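Local coordinates for arginine decarboxylase, A207R protein (Paramecium bursaria Chlorella virus 1, PDB 2NVA) that uses pyridoxal 5'-phosphate to decarboxylate arginine, yielding agmatine, and belongs to the ornithine/lysine/arginine decarboxylase family, at residues 135-138 against 143-146; 90-95 against 147-152; 3-8 against 19-24. All coordinates share one frame; numbering follows the deposited sequence.

Interaction 1: 135-138 against 143-146; sequences RCDD and VQLG. With PL2 ((4-{[(4-{[amino(imino)methyl]amino}butyl)amino]methyl}-5-hydroxy-6-methylpyridin-3-yl)methyl dihydrogen phosphate), chain I.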
loop_
_atom_site.group_PDB
_atom_site.type_symbol
_atom_site.label_atom_id
_atom_site.label_comp_id
_atom_site.label_asym_id
_atom_site.label_seq_id
_atom_site.Cartn_x
_atom_site.Cartn_y
_atom_site.Cartn_z
ATOM N N ARG A 135 20.420 8.689 -15.964
ATOM C CA ARG A 135 20.579 7.854 -14.782
ATOM C C ARG A 135 21.906 8.158 -14.089
ATOM O O ARG A 135 22.974 8.081 -14.712
ATOM C CB ARG A 135 20.530 6.375 -15.151
ATOM C CG ARG A 135 20.680 5.477 -13.942
ATOM C CD ARG A 135 20.744 4.029 -14.333
ATOM N NE ARG A 135 20.846 3.204 -13.128
ATOM C CZ ARG A 135 20.722 1.880 -13.102
ATOM N NH1 ARG A 135 20.464 1.203 -14.220
ATOM N NH2 ARG A 135 20.828 1.236 -11.947
ATOM N N CYS A 136 21.831 8.501 -12.805
ATOM C CA CYS A 136 23.013 8.740 -11.976
ATOM C C CYS A 136 22.675 8.347 -10.542
ATOM O O CYS A 136 22.078 9.145 -9.803
ATOM C CB CYS A 136 23.414 10.226 -11.990
ATOM S SG CYS A 136 23.933 10.941 -13.560
ATOM N N ASP A 137 23.039 7.140 -10.132
ATOM C CA ASP A 137 22.543 6.618 -8.859
ATOM C C ASP A 137 23.400 6.994 -7.649
ATOM O O ASP A 137 24.622 7.099 -7.742
ATOM C CB ASP A 137 22.430 5.092 -8.887
ATOM C CG ASP A 137 21.513 4.576 -9.984
ATOM O OD1 ASP A 137 20.833 5.376 -10.666
ATOM O OD2 ASP A 137 21.464 3.333 -10.139
ATOM N N ASP A 138 22.735 7.170 -6.514
ATOM C CA ASP A 138 23.409 7.135 -5.226
ATOM C C ASP A 138 23.222 5.706 -4.727
ATOM O O ASP A 138 22.093 5.310 -4.408
ATOM C CB ASP A 138 22.755 8.124 -4.252
ATOM C CG ASP A 138 23.218 7.924 -2.803
ATOM O OD1 ASP A 138 24.204 7.187 -2.571
ATOM O OD2 ASP A 138 22.567 8.482 -1.900
ATOM N N VAL A 143 15.656 4.732 -1.262
ATOM C CA VAL A 143 14.825 4.160 -2.327
ATOM C C VAL A 143 15.517 4.348 -3.687
ATOM O O VAL A 143 15.673 5.469 -4.171
ATOM C CB VAL A 143 13.410 4.780 -2.327
ATOM C CG1 VAL A 143 12.541 4.139 -3.419
ATOM C CG2 VAL A 143 12.752 4.661 -0.928
ATOM N N GLN A 144 15.933 3.233 -4.287
ATOM C CA GLN A 144 16.630 3.224 -5.584
ATOM C C GLN A 144 15.665 3.434 -6.763
ATOM O O GLN A 144 14.563 2.889 -6.752
ATOM C CB GLN A 144 17.387 1.900 -5.741
ATOM C CG GLN A 144 18.528 1.716 -4.742
ATOM C CD GLN A 144 19.615 2.773 -4.889
ATOM O OE1 GLN A 144 19.978 3.466 -3.911
ATOM N NE2 GLN A 144 20.150 2.905 -6.087
ATOM N N LEU A 145 16.081 4.223 -7.760
ATOM C CA LEU A 145 15.194 4.634 -8.880
ATOM C C LEU A 145 15.806 4.373 -10.253
ATOM O O LEU A 145 15.123 4.450 -11.307
ATOM C CB LEU A 145 14.872 6.132 -8.767
ATOM C CG LEU A 145 14.324 6.724 -7.474
ATOM C CD1 LEU A 145 14.282 8.250 -7.575
ATOM C CD2 LEU A 145 12.944 6.154 -7.095
ATOM N N GLY A 146 17.107 4.068 -10.222
ATOM C CA GLY A 146 17.941 3.941 -11.417
ATOM C C GLY A 146 17.554 2.892 -12.450
ATOM O O GLY A 146 17.573 3.173 -13.660
HETATM N N1 PL2 I . 11.252 14.019 -8.322
HETATM C C2 PL2 I . 10.980 12.835 -8.896
HETATM C C2A PL2 I . 10.882 12.723 -10.430
HETATM C C3 PL2 I . 10.791 11.718 -8.070
HETATM O O3 PL2 I . 10.534 10.529 -8.675
HETATM C C4 PL2 I . 10.887 11.811 -6.667
HETATM C C4A PL2 I . 10.672 10.597 -5.714
HETATM C C5 PL2 I . 11.179 13.086 -6.144
HETATM C C6 PL2 I . 11.351 14.163 -6.995
HETATM P P PL2 I . 12.375 13.083 -2.421
HETATM N N PL2 I . 11.002 9.304 -6.355
HETATM C CA PL2 I . 10.103 8.235 -5.900
HETATM C CG PL2 I . 9.281 6.899 -3.912
HETATM O OP2 PL2 I . 13.325 12.003 -1.709
HETATM O OP3 PL2 I . 10.962 13.047 -1.614
HETATM O OP1 PL2 I . 12.990 14.443 -2.429
HETATM O OP4 PL2 I . 12.131 12.463 -3.886
HETATM C C5M PL2 I . 11.311 13.300 -4.623
HETATM C CB PL2 I . 10.140 8.083 -4.364
HETATM C CD PL2 I . 9.344 6.721 -2.376
HETATM N NE PL2 I . 8.406 5.623 -2.048
HETATM C CZ PL2 I . 7.938 5.323 -0.828
HETATM N NH2 PL2 I . 7.069 4.291 -0.693
HETATM N NH1 PL2 I . 8.323 6.023 0.243
#
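The guanidinium group of R135 lies flat over the G146 peptide, with G146 C 3.3 Å above its plane and over its centre. G146 O is 3.3 Å from R135 NE, but it sits over the face where no N-H points, and this is stacking of two flat groups rather than a hydrogen bond. The fully stretched R135 side chain makes this possible: CG is anti to the backbone N (chi1 -179°), and the chain stays extended as far as NE, carrying the head across the loop to G146. In its own plane the head is held by D137. R135 NE and NH2 approach this carboxylate side-on and both donate to D137 OD2, at 3.1 Å and 2.8 Å; the NH2 bond uses the syn lone pair, whereas NE comes in tilted from the carboxylate plane. The other oxygen, D137 OD1, rests 3.3 Å from G146 CA and takes a weak bond from R135 NE. D138 OD2 is bonded to S181 OG, and its OD1 to N140 N. Both segments lie in the loop between strand 129-133 and helix 156-165 of the TIM barrel that binds pyridoxal phosphate. L145, just before G146, reaches the agmatine adduct of the cofactor, its CD1 3.7 Å from PL2 N. The salt bridge therefore fixes the rotation of a guanidinium head stacked on the peptide next to a pocket-lining residue.

Interaction 2: 90-95 against 147-152; sequences AHTMKT and NKFGAN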
loop_
_atom_site.group_PDB
_atom_site.type_symbol
_atom_site.label_atom_id
_atom_site.label_comp_id
_atom_site.label_asym_id
_atom_site.label_seq_id
_atom_site.Cartn_x
_atom_site.Cartn_y
_atom_site.Cartn_z
ATOM N N ALA A 90 7.272 16.077 -14.262
ATOM C CA ALA A 90 8.575 15.414 -14.091
ATOM C C ALA A 90 8.446 13.890 -13.966
ATOM O O ALA A 90 8.931 13.289 -13.003
ATOM C CB ALA A 90 9.326 16.005 -12.885
ATOM N N HIS A 91 7.797 13.269 -14.945
ATOM C CA HIS A 91 7.663 11.816 -14.977
ATOM C C HIS A 91 8.007 11.438 -16.414
ATOM O O HIS A 91 7.384 11.934 -17.353
ATOM C CB HIS A 91 6.314 11.380 -14.432
ATOM C CG HIS A 91 6.169 9.897 -14.282
ATOM N ND1 HIS A 91 6.775 9.000 -15.133
ATOM C CD2 HIS A 91 5.486 9.156 -13.377
ATOM C CE1 HIS A 91 6.474 7.769 -14.760
ATOM N NE2 HIS A 91 5.692 7.836 -13.698
ATOM N N THR A 92 8.978 10.564 -16.589
ATOM C CA THR A 92 9.460 10.274 -17.949
ATOM C C THR A 92 8.499 9.422 -18.761
ATOM O O THR A 92 8.692 9.261 -19.974
ATOM C CB THR A 92 10.864 9.598 -17.956
ATOM O OG1 THR A 92 10.777 8.320 -17.313
ATOM C CG2 THR A 92 11.899 10.479 -17.229
ATOM N N MET A 93 7.466 8.882 -18.107
ATOM C CA MET A 93 6.475 8.033 -18.794
ATOM C C MET A 93 5.062 8.551 -18.523
ATOM O O MET A 93 4.498 8.326 -17.449
ATOM C CB MET A 93 6.617 6.574 -18.347
ATOM C CG MET A 93 7.929 5.942 -18.769
ATOM S SD MET A 93 7.927 5.614 -20.547
ATOM C CE MET A 93 9.580 4.947 -20.787
ATOM N N LYS A 94 4.506 9.251 -19.510
ATOM C CA LYS A 94 3.253 9.987 -19.347
ATOM C C LYS A 94 2.234 9.428 -20.331
ATOM O O LYS A 94 2.570 9.204 -21.496
ATOM C CB LYS A 94 3.493 11.473 -19.655
ATOM C CG LYS A 94 4.496 12.173 -18.713
ATOM C CD LYS A 94 5.062 13.482 -19.305
ATOM C CE LYS A 94 6.099 13.225 -20.428
ATOM N NZ LYS A 94 7.193 12.265 -20.015
ATOM N N THR A 95 0.996 9.217 -19.888
ATOM C CA THR A 95 -0.005 8.697 -20.802
ATOM C C THR A 95 -0.322 9.754 -21.865
ATOM O O THR A 95 -0.206 10.956 -21.620
ATOM C CB THR A 95 -1.316 8.270 -20.095
ATOM O OG1 THR A 95 -2.038 9.434 -19.680
ATOM C CG2 THR A 95 -1.032 7.375 -18.877
ATOM N N ASN A 147 17.244 1.676 -12.012
ATOM C CA ASN A 147 16.836 0.648 -12.972
ATOM C C ASN A 147 15.676 1.088 -13.867
ATOM O O ASN A 147 15.685 0.858 -15.082
ATOM C CB ASN A 147 16.437 -0.606 -12.252
ATOM C CG ASN A 147 17.474 -1.694 -12.376
ATOM O OD1 ASN A 147 18.207 -1.787 -13.382
ATOM N ND2 ASN A 147 17.521 -2.569 -11.383
ATOM N N LYS A 148 14.709 1.770 -13.267
ATOM C CA LYS A 148 13.446 2.053 -13.917
ATOM C C LYS A 148 13.448 3.338 -14.743
ATOM O O LYS A 148 12.764 3.420 -15.767
ATOM C CB LYS A 148 12.362 2.109 -12.845
ATOM C CG LYS A 148 10.939 2.344 -13.324
ATOM C CD LYS A 148 9.968 2.072 -12.154
ATOM C CE LYS A 148 8.537 2.374 -12.555
ATOM N NZ LYS A 148 7.587 2.276 -11.426
ATOM N N PHE A 149 14.212 4.335 -14.296
ATOM C CA PHE A 149 14.183 5.658 -14.922
ATOM C C PHE A 149 15.564 6.183 -15.270
ATOM O O PHE A 149 16.529 5.905 -14.556
ATOM C CB PHE A 149 13.493 6.663 -13.991
ATOM C CG PHE A 149 12.034 6.367 -13.752
ATOM C CD1 PHE A 149 11.114 6.482 -14.793
ATOM C CD2 PHE A 149 11.590 5.965 -12.501
ATOM C CE1 PHE A 149 9.769 6.219 -14.588
ATOM C CE2 PHE A 149 10.247 5.703 -12.291
ATOM C CZ PHE A 149 9.336 5.832 -13.335
ATOM N N GLY A 150 15.640 6.973 -16.341
ATOM C CA GLY A 150 16.866 7.666 -16.700
ATOM C C GLY A 150 17.602 6.987 -17.834
ATOM O O GLY A 150 17.719 5.760 -17.869
ATOM N N ALA A 151 18.114 7.802 -18.750
ATOM C CA ALA A 151 18.872 7.304 -19.895
ATOM C C ALA A 151 20.292 6.926 -19.478
ATOM O O ALA A 151 20.921 7.608 -18.662
ATOM C CB ALA A 151 18.918 8.355 -20.985
ATOM N N ASN A 152 20.792 5.844 -20.065
ATOM C CA ASN A 152 22.165 5.420 -19.859
ATOM C C ASN A 152 23.106 6.311 -20.653
ATOM O O ASN A 152 22.690 6.916 -21.653
ATOM C CB ASN A 152 22.332 3.964 -20.297
ATOM C CG ASN A 152 21.510 3.021 -19.465
ATOM O OD1 ASN A 152 21.468 3.142 -18.242
ATOM N ND2 ASN A 152 20.865 2.059 -20.117
#
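F149 points the edge of its ring at the face of H91 in an offset edge-to-face pair, with planes at 90° and centroids 5.3 Å apart. The nearest atoms are the two CE1 carbons, H91 CE1 and F149 CE1, at 3.6 Å. A second neighbour comes from T92, whose OG1 sits at the F149 rim near the ring plane, 3.1 Å from CD1. This hydroxyl lies between the backbone N and the carbonyl carbon (chi1 64°), and its hydrogen-bond partner is D113 OD2. Both segments are loops of the TIM barrel that binds the cofactor: 90-95 follows strand 87-89, whereas segment 147-152 belongs to the long connection after strand 129-133, so the aromatic pair bridges two strand-to-helix loops at the rim of the barrel. H91 is oriented by bonds at both nitrogens. ND1 accepts from M93 N at 3.1 Å, nearly straight at 164° although tilted from the ring plane, while NE2 is hydrogen-bonded to C322 O of the second subunit. On one face of the F149 ring lies the aliphatic part of K148, with CG 3.6 Å above the plane; the ammonium end of K148 forms a salt bridge with D328 of the second subunit.

Interaction 3: 3-8 against 19-24; sequences SVVNNI and FYVSSP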
loop_
_atom_site.group_PDB
_atom_site.type_symbol
_atom_site.label_atom_id
_atom_site.label_comp_id
_atom_site.label_asym_id
_atom_site.label_seq_id
_atom_site.Cartn_x
_atom_site.Cartn_y
_atom_site.Cartn_z
ATOM N N SER A 3 2.661 19.294 24.103
ATOM C CA SER A 3 1.625 20.173 24.638
ATOM C C SER A 3 0.450 20.412 23.668
ATOM O O SER A 3 -0.719 20.308 24.058
ATOM C CB SER A 3 2.249 21.499 25.071
ATOM O OG SER A 3 1.232 22.401 25.500
ATOM N N VAL A 4 0.769 20.723 22.417
ATOM C CA VAL A 4 -0.227 20.953 21.365
ATOM C C VAL A 4 -1.137 19.738 21.147
ATOM O O VAL A 4 -2.366 19.867 21.100
ATOM C CB VAL A 4 0.460 21.327 20.020
ATOM C CG1 VAL A 4 -0.552 21.396 18.881
ATOM C CG2 VAL A 4 1.212 22.659 20.140
ATOM N N VAL A 5 -0.532 18.555 21.003
ATOM C CA VAL A 5 -1.321 17.334 20.777
ATOM C C VAL A 5 -2.208 17.037 21.994
ATOM O O VAL A 5 -3.385 16.696 21.849
ATOM C CB VAL A 5 -0.429 16.102 20.435
ATOM C CG1 VAL A 5 -1.284 14.844 20.254
ATOM C CG2 VAL A 5 0.359 16.359 19.182
ATOM N N ASN A 6 -1.641 17.191 23.186
ATOM C CA ASN A 6 -2.411 17.022 24.406
ATOM C C ASN A 6 -3.576 18.006 24.459
ATOM O O ASN A 6 -4.670 17.632 24.876
ATOM C CB ASN A 6 -1.537 17.133 25.666
ATOM C CG ASN A 6 -0.973 15.781 26.116
ATOM O OD1 ASN A 6 0.247 15.632 26.283
ATOM N ND2 ASN A 6 -1.847 14.789 26.289
ATOM N N ASN A 7 -3.358 19.245 24.020
ATOM C CA ASN A 7 -4.446 20.225 24.002
ATOM C C ASN A 7 -5.548 19.855 23.016
ATOM O O ASN A 7 -6.725 20.047 23.299
ATOM C CB ASN A 7 -3.930 21.637 23.726
ATOM C CG ASN A 7 -3.153 22.224 24.904
ATOM O OD1 ASN A 7 -2.504 23.246 24.746
ATOM N ND2 ASN A 7 -3.204 21.582 26.076
ATOM N N ILE A 8 -5.164 19.316 21.859
ATOM C CA ILE A 8 -6.137 18.827 20.876
ATOM C C ILE A 8 -7.008 17.717 21.459
ATOM O O ILE A 8 -8.228 17.702 21.254
ATOM C CB ILE A 8 -5.432 18.286 19.603
ATOM C CG1 ILE A 8 -4.607 19.376 18.916
ATOM C CG2 ILE A 8 -6.431 17.630 18.638
ATOM C CD1 ILE A 8 -5.424 20.511 18.371
ATOM N N PHE A 19 -4.751 10.751 13.933
ATOM C CA PHE A 19 -4.801 12.099 13.344
ATOM C C PHE A 19 -3.420 12.697 13.119
ATOM O O PHE A 19 -2.509 12.520 13.933
ATOM C CB PHE A 19 -5.710 13.055 14.161
ATOM C CG PHE A 19 -5.265 13.287 15.600
ATOM C CD1 PHE A 19 -4.470 14.392 15.933
ATOM C CD2 PHE A 19 -5.678 12.431 16.628
ATOM C CE1 PHE A 19 -4.083 14.625 17.264
ATOM C CE2 PHE A 19 -5.284 12.639 17.952
ATOM C CZ PHE A 19 -4.491 13.745 18.278
ATOM N N TYR A 20 -3.285 13.389 11.991
ATOM C CA TYR A 20 -2.092 14.164 11.690
ATOM C C TYR A 20 -2.245 15.543 12.301
ATOM O O TYR A 20 -3.337 16.115 12.252
ATOM C CB TYR A 20 -1.914 14.307 10.179
ATOM C CG TYR A 20 -1.537 13.012 9.509
ATOM C CD1 TYR A 20 -0.191 12.662 9.330
ATOM C CD2 TYR A 20 -2.514 12.135 9.059
ATOM C CE1 TYR A 20 0.166 11.463 8.719
ATOM C CE2 TYR A 20 -2.167 10.923 8.450
ATOM C CZ TYR A 20 -0.828 10.595 8.282
ATOM O OH TYR A 20 -0.486 9.410 7.672
ATOM N N VAL A 21 -1.167 16.059 12.890
ATOM C CA VAL A 21 -1.125 17.466 13.311
ATOM C C VAL A 21 -0.090 18.139 12.425
ATOM O O VAL A 21 1.103 17.827 12.510
ATOM C CB VAL A 21 -0.760 17.640 14.812
ATOM C CG1 VAL A 21 -0.716 19.135 15.191
ATOM C CG2 VAL A 21 -1.731 16.854 15.689
ATOM N N SER A 22 -0.563 19.050 11.577
ATOM C CA SER A 22 0.261 19.614 10.509
ATOM C C SER A 22 0.499 21.092 10.732
ATOM O O SER A 22 -0.416 21.806 11.143
ATOM C CB SER A 22 -0.426 19.382 9.163
ATOM O OG SER A 22 -0.625 17.988 8.965
ATOM N N SER A 23 1.719 21.546 10.465
ATOM C CA SER A 23 2.070 22.951 10.700
ATOM C C SER A 23 2.654 23.642 9.471
ATOM O O SER A 23 3.829 23.451 9.147
ATOM C CB SER A 23 3.033 23.093 11.881
ATOM O OG SER A 23 4.037 22.096 11.793
ATOM N N PRO A 24 1.833 24.457 8.794
ATOM C CA PRO A 24 2.318 25.252 7.670
ATOM C C PRO A 24 3.534 26.121 8.019
ATOM O O PRO A 24 4.407 26.307 7.167
ATOM C CB PRO A 24 1.113 26.126 7.297
ATOM C CG PRO A 24 -0.072 25.389 7.828
ATOM C CD PRO A 24 0.380 24.609 9.022
#
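Helix 3-8 runs across strand 19-22 at 129° between their N-to-C directions, with the axes of these short segments 10.5 Å apart at closest approach. The backbones come nearest at V5 and V21, whose CA atoms are 7.5 Å apart, leaving room for one layer of side chains. From the helix this layer takes V4, V5 and I8, which share a face one turn long; from the strand it takes F19 and V21, two residues apart and so on the same side. V5 is at the centre and divides its methyls: chi1 of 178° sets CG1 trans to N, where it meets F19 CZ at 3.9 Å, whereas CG2 reaches V21 CG2 at 4.1 Å. The strand is part of the mixed beta-sheet domain that accompanies the barrel in this decarboxylase family, lying between strand 262-274, antiparallel to it, and strand 367-371, parallel to it. The N-terminal helix thus covers one face of the sheet near this strand. F19 tucks CG over its own backbone (chi1 61°), which swings the ring toward the helix. Its CE1 is 4.1 Å from I8 CG2, and the two side chains pass alongside one another, running opposite ways. Y370, on the adjacent strand 367-371, meets this ring edge-to-face, and W344, on strand 344-347 farther across the sheet, also meets it. At the margin, V4 CG1 lies 4.3 Å from V21 CG1.

In the fold
Both segments of interaction 1 and segment 147-152 of interaction 2 lie in the connection between strand 129-133 and helix 156-165, and the centres of the two contacts are 12 Å apart. They touch through R135, whose backbone N probably donates to A151 O at 2.9 Å. Both border the cofactor site and the dimer interface: the F149 side chain is about 6 Å from the ligand, and D325 of the second subunit hydrogen-bonds to the same ligand. Interaction 3 stands apart on the opposite side of the chain's centre, its centre 35 Å from that of interaction 1 and 38 Å from that of interaction 2. It belongs to the beta-sheet domain, away from the cofactor site.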